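Local atomic coordinates of GTP pyrophosphokinase (Streptococcus pneumoniae, PDB entry 2BE3), a protein that probably transfers the pyrophosphate group of ATP to GTP or GDP, making the alarmone (p)ppGpp. Residues Met4-Glu7 / Trp8-Leu12; Arg48-Ile52 / Glu53-Glu57; Arg62-Thr65 / Tyr66-Glu70; Asp94-His97 / Lys98-Asp101; Tyr162-Gly166 / Asp167-Glu171. All coordinates share one frame; numbering follows the deposited sequence.

Contact 1 (Met4-Glu7 / Trp8-Leu12); sequences MTLE and WEEFL
Thr5 reaches forward with its hydroxyl to Trp8 N in the first turn of a helix, OG1 lying 3.4 Å from that nitrogen. The bond is long and weak but fairly straight, at 163°. OG1 can sit there because chi1 of 69° sets it between the backbone N and the carbonyl carbon, while CG2 lies anti to that carbon. In the conformer of Glu7 described here, one of two, the same hydroxyl gives its proton to the carboxylate: Thr5 OG1 stands 2.9 Å from Glu7 OE2, on the anti side and somewhat out of the plane. One oxygen then accepts from the backbone and donates to a side chain bent at chi2 (-78°). Trp8 CD1 also comes within 3.5 Å of Thr5 OG1, so the pyrrole part of the indole lies obliquely beside the cap. This is a classic N-cap, with Thr5 the residue just before helix 6-35. After it the helical ladder begins: Glu9 N reaches Thr5 O, Glu10 N bonds to Leu6 O at 3.1 Å, and Phe11 N to Glu7 O at 3.0 Å. The indole side is the close-packed one, where Trp8 rests on Ile52 and Ile55 of helix 52-62 and Met4, a selenomethionine, also touches Ile52. The flank of Leu6 and Glu10 is looser and faces solvent. Leu6 spreads its methyls between acidic chains, with CD1 4.0 Å from Glu9 OE2 and CD2 3.9 Å from Glu10 OE2, both van der Waals approaches; Glu9 is partly covered by Lys35 of the second subunit.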
# COMPACT_ATOMS: atom_id res chain seq x y z
N MSE A 4 26.14 -4.16 -1.85
CA MSE A 4 24.83 -4.24 -2.57
C MSE A 4 24.80 -5.36 -3.63
O MSE A 4 24.88 -5.11 -4.84
CB MSE A 4 24.44 -2.86 -3.15
CG MSE A 4 23.11 -2.82 -3.93
SE MSE A 4 21.45 -3.22 -2.90
CE MSE A 4 20.94 -1.30 -2.32
N THR A 5 24.68 -6.60 -3.16
CA THR A 5 24.70 -7.78 -4.04
C THR A 5 23.30 -8.21 -4.49
O THR A 5 22.29 -7.59 -4.15
CB THR A 5 25.44 -8.98 -3.36
OG1 THR A 5 24.67 -9.49 -2.26
CG2 THR A 5 26.83 -8.59 -2.86
N LEU A 6 23.25 -9.30 -5.25
CA LEU A 6 21.98 -9.93 -5.63
C LEU A 6 21.19 -10.55 -4.46
O LEU A 6 19.97 -10.43 -4.42
CB LEU A 6 22.19 -10.99 -6.73
CG LEU A 6 20.92 -11.45 -7.47
CD1 LEU A 6 20.55 -10.43 -8.58
CD2 LEU A 6 21.07 -12.86 -8.03
N GLU A 7 21.90 -11.19 -3.52
CA GLU A 7 21.24 -11.80 -2.36
C GLU A 7 20.72 -10.76 -1.37
O GLU A 7 19.68 -10.97 -0.74
CB GLU A 7 22.13 -12.86 -1.69
CG GLU A 7 23.64 -12.57 -1.71
CD GLU A 7 24.29 -12.88 -3.06
OE1 GLU A 7 23.97 -13.92 -3.67
OE2 GLU A 7 25.13 -12.07 -3.50
N TRP A 8 21.43 -9.63 -1.26
CA TRP A 8 20.99 -8.49 -0.45
C TRP A 8 19.73 -7.85 -1.01
O TRP A 8 18.90 -7.37 -0.26
CB TRP A 8 22.07 -7.42 -0.31
CG TRP A 8 22.95 -7.62 0.88
CD1 TRP A 8 24.29 -7.89 0.86
CD2 TRP A 8 22.56 -7.61 2.27
NE1 TRP A 8 24.76 -8.03 2.14
CE2 TRP A 8 23.73 -7.88 3.03
CE3 TRP A 8 21.35 -7.41 2.95
CZ2 TRP A 8 23.72 -7.93 4.43
CZ3 TRP A 8 21.34 -7.46 4.34
CH2 TRP A 8 22.52 -7.71 5.06
N GLU A 9 19.62 -7.85 -2.33
CA GLU A 9 18.50 -7.26 -3.06
C GLU A 9 17.25 -8.13 -2.90
O GLU A 9 16.16 -7.63 -2.67
CB GLU A 9 18.89 -7.16 -4.54
CG GLU A 9 18.02 -6.24 -5.35
CD GLU A 9 18.48 -6.15 -6.82
OE1 GLU A 9 18.87 -5.02 -7.25
OE2 GLU A 9 18.47 -7.20 -7.51
N GLU A 10 17.43 -9.43 -3.02
CA GLU A 10 16.35 -10.37 -2.81
C GLU A 10 15.85 -10.36 -1.37
O GLU A 10 14.66 -10.55 -1.13
CB GLU A 10 16.77 -11.77 -3.21
CG GLU A 10 16.86 -11.95 -4.72
CD GLU A 10 17.41 -13.33 -5.14
OE1 GLU A 10 17.61 -14.23 -4.27
OE2 GLU A 10 17.63 -13.51 -6.36
N PHE A 11 16.77 -10.11 -0.44
CA PHE A 11 16.40 -10.09 0.97
C PHE A 11 15.63 -8.81 1.33
O PHE A 11 14.66 -8.86 2.09
CB PHE A 11 17.64 -10.24 1.86
CG PHE A 11 17.34 -10.09 3.31
CD1 PHE A 11 16.75 -11.13 4.03
CD2 PHE A 11 17.63 -8.90 3.98
CE1 PHE A 11 16.46 -11.00 5.37
CE2 PHE A 11 17.32 -8.75 5.33
CZ PHE A 11 16.75 -9.79 6.02
N LEU A 12 16.06 -7.69 0.78
CA LEU A 12 15.55 -6.39 1.18
C LEU A 12 14.22 -6.01 0.56
O LEU A 12 13.46 -5.23 1.14
CB LEU A 12 16.57 -5.29 0.89
CG LEU A 12 17.79 -5.34 1.79
CD1 LEU A 12 18.77 -4.28 1.36
CD2 LEU A 12 17.41 -5.24 3.27

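Contact 2 (Arg48-Ile52 / Glu53-Glu57); sequences RVKPI and ESIKE
Pro51 O receives the amides of Ser54 and Ile55 in the first turn of a new helix. Glu53, at the start, lies on the outer surface and brings only CB near the Ile52 carbonyl carbon. Ser54 comes next: its N makes a weak bond to Pro51 O, at 2.9 Å but with a bent angle, and its CB packs 4.0 Å from both Pro51 CD and Lys50 CG. Ile55 N binds the same oxygen more squarely, 2.9 Å from Pro51 O and in the carbonyl plane, so two donors share one acceptor. A chi1 of -63° keeps CG1 of Ile55 beside its own backbone N, and that branch points back down the chain: CG1 lies 3.8 Å from Lys50 CB, and CD1 3.6 Å from Lys50 O. The lysine chain crosses it obliquely before its NZ turns to a salt bridge with Asp75, which also pairs with Arg48. Lys56 follows one turn after Ile52; its N is 2.8 Å from Ile52 O, and its CD lies 3.6 Å from Ile52 CG2, the two side chains running alongside each other in the same direction. Ile52 meanwhile packs on Leu12 of helix 6-35. The whole is a strand-to-helix junction with proline at the N-cap position, where strand 42-49 of the mixed sheet passes into helix 52-62 within the RelA/SpoT region.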
# COMPACT_ATOMS: atom_id res chain seq x y z
N ARG A 48 12.07 4.41 5.93
CA ARG A 48 13.31 4.00 5.28
C ARG A 48 13.57 2.50 5.50
O ARG A 48 13.24 1.98 6.51
CB ARG A 48 14.48 4.81 5.86
CG ARG A 48 14.60 4.70 7.39
CD ARG A 48 15.85 3.99 7.70
NE ARG A 48 16.01 3.48 9.08
CZ ARG A 48 15.56 2.31 9.56
NH1 ARG A 48 14.78 1.49 8.85
NH2 ARG A 48 15.89 1.99 10.81
N VAL A 49 14.18 1.84 4.53
CA VAL A 49 14.83 0.56 4.78
C VAL A 49 16.25 0.80 5.26
O VAL A 49 16.96 1.60 4.70
CB VAL A 49 14.86 -0.31 3.51
CG1 VAL A 49 15.59 -1.60 3.80
CG2 VAL A 49 13.44 -0.56 3.06
N LYS A 50 16.65 0.10 6.32
CA LYS A 50 17.95 0.31 6.90
C LYS A 50 18.98 0.02 5.82
O LYS A 50 18.81 -0.94 5.07
CB LYS A 50 18.08 -0.66 8.04
CG LYS A 50 18.90 -0.21 9.19
CD LYS A 50 18.80 -1.28 10.23
CE LYS A 50 19.65 -0.91 11.41
NZ LYS A 50 19.10 0.32 12.04
N PRO A 51 20.02 0.87 5.68
CA PRO A 51 21.07 0.55 4.72
C PRO A 51 21.84 -0.68 5.15
O PRO A 51 22.04 -0.90 6.34
CB PRO A 51 22.00 1.76 4.79
CG PRO A 51 21.26 2.79 5.50
CD PRO A 51 20.25 2.17 6.35
N ILE A 52 22.28 -1.46 4.16
CA ILE A 52 23.04 -2.70 4.33
C ILE A 52 24.21 -2.58 5.32
O ILE A 52 24.44 -3.51 6.12
CB ILE A 52 23.58 -3.22 2.96
CG1 ILE A 52 22.42 -3.62 2.04
CG2 ILE A 52 24.54 -4.40 3.12
CD1 ILE A 52 22.82 -3.69 0.57
N GLU A 53 24.97 -1.49 5.28
CA GLU A 53 26.11 -1.37 6.21
C GLU A 53 25.67 -1.04 7.65
O GLU A 53 26.40 -1.34 8.61
CB GLU A 53 27.23 -0.44 5.70
CG GLU A 53 27.92 -0.84 4.35
CD GLU A 53 28.66 -2.20 4.36
OE1 GLU A 53 29.15 -2.65 5.43
OE2 GLU A 53 28.75 -2.81 3.28
N SER A 54 24.50 -0.42 7.82
CA SER A 54 23.92 -0.29 9.14
C SER A 54 23.37 -1.63 9.63
O SER A 54 23.49 -1.92 10.81
CB SER A 54 22.79 0.73 9.13
OG SER A 54 23.31 2.02 9.01
N ILE A 55 22.78 -2.42 8.72
CA ILE A 55 22.32 -3.76 9.05
C ILE A 55 23.51 -4.60 9.51
O ILE A 55 23.43 -5.23 10.56
CB ILE A 55 21.59 -4.48 7.88
CG1 ILE A 55 20.30 -3.74 7.50
CG2 ILE A 55 21.31 -5.95 8.25
CD1 ILE A 55 19.69 -4.21 6.21
N LYS A 56 24.61 -4.56 8.75
CA LYS A 56 25.83 -5.32 9.09
C LYS A 56 26.44 -4.92 10.41
O LYS A 56 26.90 -5.77 11.15
CB LYS A 56 26.86 -5.27 7.99
CG LYS A 56 26.53 -6.14 6.83
CD LYS A 56 26.96 -5.48 5.54
CE LYS A 56 28.24 -6.10 4.99
NZ LYS A 56 27.98 -7.48 4.47
N GLU A 57 26.41 -3.63 10.70
CA GLU A 57 26.90 -3.11 11.95
C GLU A 57 26.09 -3.65 13.09
O GLU A 57 26.63 -4.15 14.06
CB GLU A 57 26.83 -1.57 11.96
CG GLU A 57 27.07 -0.98 13.36
CD GLU A 57 26.54 0.45 13.54
OE1 GLU A 57 25.64 0.90 12.79
OE2 GLU A 57 27.05 1.13 14.47

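Contact 3 (Arg62-Thr65 / Tyr66-Glu70); sequences RGIT and YATLE
The Tyr66 ring lies obliquely to Thr65, and the nearest side-chain atom of the tyrosine is CB, 3.7 Å from Thr65 C. Its chi1 of -77° swings the ring off the turn, and the OH makes a weak hydrogen bond to Lys56 NZ. Two threonines carry the rest of the polar side. Thr65 and Thr68 cross with their hydroxyls in contact, OG1 to OG1 at 3.5 Å. Thr68 OG1 has its hydrogen-bond partner further on, in Asp72 OD2. The methyl of Thr68 also leans in, CG2 lying 3.8 Å from Thr65 OG1. Along the backbone Thr68 N makes a weak bond to Thr65 O, 3.3 Å long, and this draws the chain round into a turn. Beneath it the contact becomes apolar: Ile64 CG2 rests 3.6 Å from Leu69 CA and 4.0 Å from Leu69 CD1. That branch reaches forward because it stands anti to the isoleucine N while CG1 lies beside it (chi1 -60°). Leu69 CB is 3.5 Å from Thr65 O, so the carbonyl is packed against the leucine as the chain turns. At the start of the segment, Gly63 has a positive phi of 87°, which ends helix 52-62. This turn therefore links that helix to the short helix 69-72. Ile64 and Leu69 both lie against Met59 of helix 52-62, Leu69 reaches Ile55 and also Phe11 of helix 6-35, and Glu70 forms a salt bridge with Lys137 of strand 137-147.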
# COMPACT_ATOMS: atom_id res chain seq x y z
N ARG A 62 25.13 -6.90 17.96
CA ARG A 62 24.07 -7.59 18.72
C ARG A 62 24.26 -9.10 18.73
O ARG A 62 23.64 -9.80 19.55
CB ARG A 62 22.69 -7.28 18.15
CG ARG A 62 22.28 -5.83 18.20
CD ARG A 62 21.72 -5.52 19.55
NE ARG A 62 22.13 -4.21 20.05
CZ ARG A 62 21.97 -3.82 21.32
NH1 ARG A 62 21.42 -4.65 22.22
NH2 ARG A 62 22.36 -2.61 21.70
N GLY A 63 25.09 -9.59 17.82
CA GLY A 63 25.40 -11.01 17.71
C GLY A 63 24.40 -11.74 16.84
O GLY A 63 24.11 -12.89 17.04
N ILE A 64 23.84 -11.02 15.88
CA ILE A 64 22.87 -11.56 14.95
C ILE A 64 23.61 -12.15 13.74
O ILE A 64 24.48 -11.49 13.17
CB ILE A 64 21.92 -10.43 14.53
CG1 ILE A 64 21.23 -9.91 15.79
CG2 ILE A 64 20.95 -10.87 13.43
CD1 ILE A 64 20.53 -8.58 15.59
N THR A 65 23.27 -13.38 13.38
CA THR A 65 23.73 -14.03 12.14
C THR A 65 22.74 -13.85 11.00
O THR A 65 21.64 -13.35 11.20
CB THR A 65 23.87 -15.54 12.35
OG1 THR A 65 22.71 -16.02 13.04
CG2 THR A 65 25.11 -15.85 13.17
N TYR A 66 23.13 -14.26 9.79
CA TYR A 66 22.25 -14.17 8.62
C TYR A 66 20.99 -14.98 8.78
O TYR A 66 19.92 -14.54 8.38
CB TYR A 66 22.98 -14.53 7.32
CG TYR A 66 23.87 -13.39 6.87
CD1 TYR A 66 23.36 -12.10 6.70
CD2 TYR A 66 25.23 -13.59 6.66
CE1 TYR A 66 24.17 -11.04 6.32
CE2 TYR A 66 26.05 -12.55 6.28
CZ TYR A 66 25.51 -11.28 6.11
OH TYR A 66 26.35 -10.26 5.71
N ALA A 67 21.11 -16.15 9.41
CA ALA A 67 19.98 -17.03 9.65
C ALA A 67 18.90 -16.39 10.54
O ALA A 67 17.72 -16.57 10.27
CB ALA A 67 20.45 -18.32 10.22
N THR A 68 19.29 -15.61 11.54
CA THR A 68 18.31 -15.04 12.48
C THR A 68 18.01 -13.56 12.21
O THR A 68 17.21 -12.92 12.90
CB THR A 68 18.73 -15.29 13.95
OG1 THR A 68 19.81 -14.43 14.31
CG2 THR A 68 19.18 -16.73 14.14
N LEU A 69 18.64 -13.02 11.17
CA LEU A 69 18.55 -11.61 10.87
C LEU A 69 17.11 -11.10 10.85
O LEU A 69 16.79 -10.09 11.50
CB LEU A 69 19.26 -11.33 9.56
CG LEU A 69 19.20 -9.89 9.04
CD1 LEU A 69 19.70 -8.89 10.13
CD2 LEU A 69 19.94 -9.74 7.71
N GLU A 70 16.22 -11.80 10.15
CA GLU A 70 14.85 -11.31 10.00
C GLU A 70 14.02 -11.45 11.28
O GLU A 70 12.93 -10.85 11.42
CB GLU A 70 14.19 -12.06 8.84
CG GLU A 70 13.93 -13.52 9.12
CD GLU A 70 13.41 -14.24 7.89
OE1 GLU A 70 12.18 -14.43 7.79
OE2 GLU A 70 14.22 -14.59 7.01

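Contact 4 (Asp94-His97 / Lys98-Asp101); sequences DILH and KRQD
Arg99 folds back over the last turn of the helix because chi1 of -63° places CG beside the backbone N, and a bend at chi3 (68°) then sends the guanidinium on toward Asp101. The arrangement is a helix C-terminus: helix 89-97 ends here and the chain passes to strand 102-109, an outermost strand of the mixed sheet within this chain. On the way the aliphatic part of Arg99 lies against the carbonyls of the last turn, with CG 3.4 Å from Ile95 O, and CD meets Leu96 CD2 at 4.1 Å as the two chains cross. Lys98 CB approaches the same oxygen, 3.3 Å from Ile95 O. In the backbone, Lys98 N still keeps the helical bond to Asp94 O, but Arg99 N reaches only three residues back: it is 3.1 Å from Leu96 O and comes from above that carbonyl's plane. Two waters span the opening turn, one between Leu96 O and Arg99 O, the other between His97 O and Arg99 O. Leu96 and Ile95 face helix 6-35, and His97 NE2 is hydrogen-bonded to Glu107 OE2 of strand 102-109. Lys98 NZ is hydrogen-bonded to Ile133 O of the second subunit, which places this helix end at the dimer interface. Arg99 and Asp101 are joined side-on by two nitrogens, and Asp101 OD2 has a further salt bridge to Lys25 NZ. Arg99 NE is 2.8 Å from Asp101 OD1, while NH2 holds Asp101 OD2 at 2.6 Å, nearly straight at 176° and within the guanidinium plane though above that of the carboxylate.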
# COMPACT_ATOMS: atom_id res chain seq x y z
N ASP A 94 -3.53 3.59 19.62
CA ASP A 94 -4.89 3.03 19.54
C ASP A 94 -5.32 2.67 18.12
O ASP A 94 -5.89 1.61 17.88
CB ASP A 94 -5.94 4.02 20.12
CG ASP A 94 -5.86 4.15 21.63
OD1 ASP A 94 -5.17 3.35 22.27
OD2 ASP A 94 -6.47 5.08 22.19
N ILE A 95 -5.09 3.58 17.18
CA ILE A 95 -5.43 3.32 15.79
C ILE A 95 -4.63 2.13 15.24
O ILE A 95 -5.17 1.38 14.47
CB ILE A 95 -5.22 4.58 14.89
CG1 ILE A 95 -6.22 5.68 15.25
CG2 ILE A 95 -5.41 4.24 13.41
CD1 ILE A 95 -5.70 7.05 14.79
N LEU A 96 -3.36 1.97 15.63
CA LEU A 96 -2.57 0.81 15.20
C LEU A 96 -3.11 -0.49 15.76
O LEU A 96 -3.14 -1.48 15.02
CB LEU A 96 -1.07 0.96 15.51
CG LEU A 96 -0.41 2.20 14.85
CD1 LEU A 96 1.04 2.30 15.25
CD2 LEU A 96 -0.58 2.21 13.33
N HIS A 97 -3.54 -0.52 17.03
CA HIS A 97 -4.10 -1.76 17.62
C HIS A 97 -5.36 -2.25 16.94
O HIS A 97 -5.64 -3.42 16.91
CB HIS A 97 -4.37 -1.62 19.12
CG HIS A 97 -3.14 -1.79 19.97
ND1 HIS A 97 -2.73 -3.01 20.45
CD2 HIS A 97 -2.25 -0.88 20.43
CE1 HIS A 97 -1.63 -2.85 21.17
NE2 HIS A 97 -1.33 -1.56 21.17
N LYS A 98 -6.12 -1.32 16.41
CA LYS A 98 -7.34 -1.54 15.67
C LYS A 98 -7.11 -2.19 14.27
O LYS A 98 -8.01 -2.77 13.71
CB LYS A 98 -7.93 -0.14 15.48
CG LYS A 98 -9.37 -0.04 15.15
CD LYS A 98 -9.78 1.43 14.96
CE LYS A 98 -9.99 2.15 16.28
NZ LYS A 98 -10.50 3.53 16.05
N ARG A 99 -5.91 -2.06 13.70
CA ARG A 99 -5.62 -2.56 12.35
C ARG A 99 -5.45 -4.08 12.26
O ARG A 99 -4.76 -4.70 13.08
CB ARG A 99 -4.35 -1.90 11.83
CG ARG A 99 -4.47 -0.39 11.66
CD ARG A 99 -3.24 0.15 10.96
NE ARG A 99 -3.18 -0.30 9.57
CZ ARG A 99 -3.64 0.41 8.53
NH1 ARG A 99 -4.19 1.60 8.71
NH2 ARG A 99 -3.54 -0.08 7.31
N GLN A 100 -6.06 -4.67 11.23
CA GLN A 100 -5.97 -6.11 11.02
C GLN A 100 -4.89 -6.46 10.00
O GLN A 100 -4.75 -7.60 9.64
CB GLN A 100 -7.34 -6.67 10.59
CG GLN A 100 -8.01 -5.97 9.42
CD GLN A 100 -7.49 -6.43 8.02
OE1 GLN A 100 -7.64 -7.61 7.64
NE2 GLN A 100 -6.93 -5.47 7.24
N ASP A 101 -4.13 -5.47 9.52
CA ASP A 101 -3.06 -5.74 8.56
C ASP A 101 -1.69 -5.80 9.25
O ASP A 101 -0.64 -5.81 8.59
CB ASP A 101 -3.07 -4.71 7.41
CG ASP A 101 -2.77 -3.30 7.89
OD1 ASP A 101 -2.84 -3.04 9.11
OD2 ASP A 101 -2.47 -2.43 7.04
O HOH W 1 -2.85 -4.29 15.07
O HOH W 2 -5.76 -5.90 15.51

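Contact 5 (Tyr162-Gly166 / Asp167-Glu171); sequences YKYQG and DFPDE
A type I' beta turn from Tyr164 to Asp167 ends helix 148-164 and turns the chain toward helix 170-191. Tyr164 and Asp167 close it: Asp167 N is 2.8 Å from Tyr164 O, entering from well above the carbonyl plane. Both middle residues, Gln165 and Gly166, have positive phi, and at the second position the carbonyl of the residue before it would crowd any CB, so glycine fits. The side chains then pack beside the turn. Pro169 lays its CD over one face of the Tyr164 ring, a CH-pi contact with CD 3.6 Å from the ring centroid and only 15° off the normal; the atom it comes closest to is Tyr164 CE1, 3.5 Å away. Proline and tyrosine cross at about a right angle, and CG of the proline follows along toward CE1 and CZ. The other face of the same ring is covered by Lys163 CG, lying over its centre, so the phenol is sandwiched between aliphatic groups. The tyrosine's chi1 of -64° turns the ring toward Pro169, and Tyr164 CB lies 3.5 Å from Asp167 O. Phe168 comes in obliquely, its CD1 3.9 Å from Tyr164 CB. Asp167 touches the turn through CB, 3.4 Å from Tyr164 O, and its carboxylate leads away. Outside the turn the phenylalanine lies between the two helices, on Glu157, Leu160 and Asn161 of helix 148-164 and on Lys173 and Leu176 of helix 170-191, while Tyr164 packs on Ile172 of the latter.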
# COMPACT_ATOMS: atom_id res chain seq x y z
N TYR A 162 26.71 8.77 15.67
CA TYR A 162 27.40 8.03 14.63
C TYR A 162 28.89 8.41 14.66
O TYR A 162 29.76 7.55 14.65
CB TYR A 162 26.78 8.33 13.24
CG TYR A 162 27.49 7.61 12.12
CD1 TYR A 162 27.24 6.28 11.85
CD2 TYR A 162 28.44 8.27 11.35
CE1 TYR A 162 27.91 5.61 10.82
CE2 TYR A 162 29.12 7.63 10.32
CZ TYR A 162 28.85 6.31 10.06
OH TYR A 162 29.54 5.69 9.06
N LYS A 163 29.18 9.70 14.73
CA LYS A 163 30.56 10.14 14.88
C LYS A 163 31.21 9.79 16.24
O LYS A 163 32.33 9.30 16.27
CB LYS A 163 30.70 11.63 14.58
CG LYS A 163 32.10 12.14 14.68
CD LYS A 163 32.31 13.40 13.83
CE LYS A 163 33.67 13.99 14.11
NZ LYS A 163 34.30 14.45 12.83
N TYR A 164 30.53 10.05 17.35
CA TYR A 164 31.21 10.00 18.66
C TYR A 164 30.95 8.76 19.48
O TYR A 164 31.63 8.53 20.46
CB TYR A 164 30.90 11.25 19.48
CG TYR A 164 31.43 12.50 18.84
CD1 TYR A 164 32.80 12.79 18.84
CD2 TYR A 164 30.56 13.39 18.19
CE1 TYR A 164 33.29 13.95 18.23
CE2 TYR A 164 31.05 14.56 17.57
CZ TYR A 164 32.41 14.82 17.60
OH TYR A 164 32.87 15.96 16.99
N GLN A 165 29.95 7.97 19.08
CA GLN A 165 29.58 6.72 19.76
C GLN A 165 29.64 6.78 21.27
O GLN A 165 30.31 5.97 21.90
CB GLN A 165 30.42 5.56 19.25
CG GLN A 165 30.73 5.64 17.77
CD GLN A 165 31.18 4.31 17.24
OE1 GLN A 165 30.43 3.31 17.30
NE2 GLN A 165 32.42 4.26 16.75
N GLY A 166 28.95 7.75 21.85
CA GLY A 166 28.85 7.82 23.31
C GLY A 166 29.86 8.78 23.91
O GLY A 166 29.67 9.23 25.04
N ASP A 167 30.90 9.12 23.14
CA ASP A 167 31.98 9.99 23.61
C ASP A 167 31.94 11.41 23.04
O ASP A 167 32.82 11.83 22.29
CB ASP A 167 33.32 9.33 23.34
CG ASP A 167 34.47 10.00 24.09
OD1 ASP A 167 34.27 10.94 24.92
OD2 ASP A 167 35.61 9.57 23.81
N PHE A 168 30.92 12.17 23.43
CA PHE A 168 30.74 13.53 22.96
C PHE A 168 31.76 14.52 23.55
O PHE A 168 32.05 14.50 24.74
CB PHE A 168 29.30 13.99 23.23
CG PHE A 168 28.24 13.10 22.62
CD1 PHE A 168 28.00 13.11 21.23
CD2 PHE A 168 27.46 12.25 23.43
CE1 PHE A 168 27.04 12.31 20.66
CE2 PHE A 168 26.48 11.43 22.88
CZ PHE A 168 26.26 11.45 21.48
N PRO A 169 32.33 15.39 22.72
CA PRO A 169 33.05 16.49 23.37
C PRO A 169 32.15 17.21 24.40
O PRO A 169 30.93 17.34 24.20
CB PRO A 169 33.40 17.40 22.20
CG PRO A 169 33.51 16.47 21.04
CD PRO A 169 32.44 15.44 21.25
N ASP A 170 32.77 17.62 25.51
CA ASP A 170 32.09 18.33 26.61
C ASP A 170 31.13 19.40 26.13
O ASP A 170 30.04 19.55 26.69
CB ASP A 170 33.13 19.01 27.51
CG ASP A 170 33.63 18.10 28.61
OD1 ASP A 170 32.89 17.21 29.09
OD2 ASP A 170 34.80 18.31 29.02
N GLU A 171 31.56 20.15 25.13
CA GLU A 171 30.73 21.21 24.61
C GLU A 171 29.47 20.70 23.91
O GLU A 171 28.41 21.32 24.02
CB GLU A 171 31.52 22.11 23.66
CG GLU A 171 30.64 23.21 23.06
CD GLU A 171 30.15 24.25 24.10
OE1 GLU A 171 30.34 24.04 25.34
OE2 GLU A 171 29.59 25.29 23.67

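In the fold
Contacts 1, 2 and 3 gather on the same side of the chain, their centres 12 to 15 Å apart, and they touch one another, sharing one apolar cluster between helices 6-35, 52-62 and 69-72. Contacts 1 and 2 each start a helix, by a threonine cap and a proline respectively. Contact 4 lies elsewhere, partly buried like 2 and 3, but is the one with waters, an internal salt bridge and polar bonds to the second subunit. Contact 5, on the surface on the opposite side from contact 4, relies on aromatic and proline packing around a tight turn; like contact 1, it has no buried touching residue.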